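Local coordinates for actin binding protein family protein (Entamoeba histolytica HM-1:IMSS, PDB 6K2F) that probably restrains actin polymerization by sequestering actin monomers, as an ADF-family protein of the twinfilin type, of which this piece is the N-terminal domain, at residues 101-104 and 105-108. Residues are numbered along the deposited sequence; the frame is centred on the assembly and turned at random.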
ATOM      1  N   THR A 101     -19.924  -0.445  19.300  1.00 19.73           N
ATOM      2  CA  THR A 101     -18.987   0.661  18.940  1.00 20.56           C
ATOM      3  C   THR A 101     -18.683   0.637  17.431  1.00 22.76           C
ATOM      4  O   THR A 101     -18.214   1.678  16.912  1.00 22.21           O
ATOM      5  CB  THR A 101     -17.740   0.595  19.830  1.00 21.51           C
ATOM      6  OG1 THR A 101     -18.158   0.738  21.188  1.00 22.33           O
ATOM      7  CG2 THR A 101     -16.698   1.627  19.472  1.00 23.53           C
ATOM      8  N   LYS A 102     -18.998  -0.449  16.712  1.00 20.05           N
ATOM      9  CA  LYS A 102     -18.826  -0.514  15.229  1.00 18.57           C
ATOM     10  C   LYS A 102     -19.437   0.723  14.568  1.00 19.81           C
ATOM     11  O   LYS A 102     -18.845   1.240  13.606  1.00 20.73           O
ATOM     12  CB  LYS A 102     -19.523  -1.730  14.610  1.00 24.84           C
ATOM     13  CG  LYS A 102     -18.781  -3.051  14.682  1.00 36.69           C
ATOM     14  CD  LYS A 102     -19.389  -4.095  13.754  1.00 36.66           C
ATOM     15  CE  LYS A 102     -20.761  -4.566  14.198  1.00 45.74           C
ATOM     16  NZ  LYS A 102     -21.271  -5.662  13.335  1.00 35.85           N
ATOM     17  N   ALA A 103     -20.613   1.156  15.017  1.00 22.13           N
ATOM     18  CA  ALA A 103     -21.396   2.228  14.356  1.00 28.47           C
ATOM     19  C   ALA A 103     -20.649   3.559  14.473  1.00 22.27           C
ATOM     20  O   ALA A 103     -20.923   4.466  13.666  1.00 25.08           O
ATOM     21  CB  ALA A 103     -22.782   2.326  14.943  1.00 31.65           C
ATOM     22  N   ARG A 104     -19.728   3.674  15.435  1.00 22.59           N
ATOM     23  CA  ARG A 104     -19.026   4.957  15.679  1.00 19.41           C
ATOM     24  C   ARG A 104     -18.149   5.283  14.461  1.00 17.32           C
ATOM     25  O   ARG A 104     -17.925   6.468  14.227  1.00 21.71           O
ATOM     26  CB  ARG A 104     -18.205   4.908  16.973  1.00 28.03           C
ATOM     27  CG  ARG A 104     -18.083   6.267  17.646  1.00 41.99           C
ATOM     28  CD  ARG A 104     -19.368   6.685  18.346  1.00 43.29           C
ATOM     29  NE  ARG A 104     -19.705   5.733  19.396  1.00 47.44           N
ATOM     30  CZ  ARG A 104     -20.731   4.884  19.382  1.00 74.49           C
ATOM     31  NH1 ARG A 104     -21.575   4.862  18.364  1.00 49.04           N
ATOM     32  NH2 ARG A 104     -20.919   4.056  20.396  1.00 57.19           N
ATOM     33  N   PHE A 105     -17.676   4.302  13.682  1.00 17.95           N
ATOM     34  CA  PHE A 105     -16.772   4.585  12.535  1.00 17.28           C
ATOM     35  C   PHE A 105     -17.527   5.405  11.485  1.00 17.86           C
ATOM     36  O   PHE A 105     -17.012   6.457  11.079  1.00 19.53           O
ATOM     37  CB  PHE A 105     -16.155   3.303  11.972  1.00 16.25           C
ATOM     38  CG  PHE A 105     -15.138   2.696  12.910  1.00 14.56           C
ATOM     39  CD1 PHE A 105     -13.840   3.171  12.951  1.00 13.87           C
ATOM     40  CD2 PHE A 105     -15.486   1.668  13.772  1.00 17.85           C
ATOM     41  CE1 PHE A 105     -12.909   2.642  13.831  1.00 15.83           C
ATOM     42  CE2 PHE A 105     -14.549   1.136  14.647  1.00 17.20           C
ATOM     43  CZ  PHE A 105     -13.267   1.616  14.676  1.00 13.78           C
ATOM     44  N   ARG A 106     -18.707   4.960  11.055  1.00 19.41           N
ATOM     45  CA  ARG A 106     -19.441   5.659   9.967  1.00 22.54           C
ATOM     46  C   ARG A 106     -19.880   7.027  10.486  1.00 19.75           C
ATOM     47  O   ARG A 106     -19.822   7.996   9.729  1.00 24.13           O
ATOM     48  CB  ARG A 106     -20.603   4.809   9.442  1.00 31.65           C
ATOM     49  CG  ARG A 106     -21.909   4.938  10.212  1.00 58.74           C
ATOM     50  CD  ARG A 106     -23.007   4.134   9.538  1.00 75.88           C
ATOM     51  NE  ARG A 106     -22.877   2.726   9.889  1.00 59.47           N
ATOM     52  CZ  ARG A 106     -23.328   2.182  11.015  1.00 87.60           C
ATOM     53  NH1 ARG A 106     -23.954   2.927  11.915  1.00 51.56           N
ATOM     54  NH2 ARG A 106     -23.143   0.892  11.243  1.00 58.88           N
ATOM     55  N   THR A 107     -20.302   7.106  11.754  1.00 23.61           N
ATOM     56  CA  THR A 107     -20.830   8.355  12.341  1.00 23.81           C
ATOM     57  C   THR A 107     -19.693   9.383  12.418  1.00 26.11           C
ATOM     58  O   THR A 107     -19.946  10.576  12.182  1.00 28.40           O
ATOM     59  CB  THR A 107     -21.564   8.064  13.655  1.00 30.10           C
ATOM     60  OG1 THR A 107     -20.629   7.498  14.562  1.00 38.22           O
ATOM     61  CG2 THR A 107     -22.727   7.114  13.477  1.00 30.55           C
ATOM     62  N   THR A 108     -18.474   8.937  12.693  1.00 21.29           N
ATOM     63  CA  THR A 108     -17.312   9.820  12.935  1.00 21.23           C
ATOM     64  C   THR A 108     -16.634  10.177  11.615  1.00 22.71           C
ATOM     65  O   THR A 108     -16.289  11.376  11.423  1.00 25.34           O
ATOM     66  CB  THR A 108     -16.312   9.171  13.893  1.00 22.03           C
ATOM     67  OG1 THR A 108     -17.030   8.862  15.094  1.00 21.69           O
ATOM     68  CG2 THR A 108     -15.143  10.082  14.180  1.00 20.01           C
TER
HETATM   69  O   HOH W   1     -19.488   2.154  11.239  1.00 22.35           O
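The F105 ring meets K102 at its edge: K102 O lies near the ring plane, 3.4 Å from F105 CD2. Y63 packs edge-to-face with the same ring, and L4, I33 and L65 also touch this buried side chain. The R106 guanidinium lies with one face over A103: R106 CZ is 3.9 Å from A103 CA. A bridging water sits over that same face, offset toward the rim. R106 NH1 approaches A103 CB to 3.3 Å. The bend at chi3 (80°) folds the R106 chain back toward A103, while NH2 forms a salt bridge with E117.

K102 O accepts from F105 N at 3.3 Å, with the donor above the carbonyl plane. It also takes a proton from the water, which accepts from R106 N and so bridges two groups that do not bond directly.

Two residues on, R104 O is gripped twice by T108. T108 OG1 lies 2.7 Å from R104 O, and T108 N lies 3.0 Å from the same oxygen, on the opposite face of the carbonyl plane. With chi1 at -57°, T108 OG1 is turned back along the helix to this oxygen. T107 OG1 is 2.9 Å from R104 O and 3.2 Å from A103 O; its single proton could go to either. T107 N adds a weak bond to A103 O.

Helix 103-109 follows helix 92-101 with a break, consistent with the kink in the long actin-binding helix of ADF-homology domains. Here the water stands in for one i to i+4 bond and the T108 hydroxyl doubles another, while F105 secures the helix to the sheet.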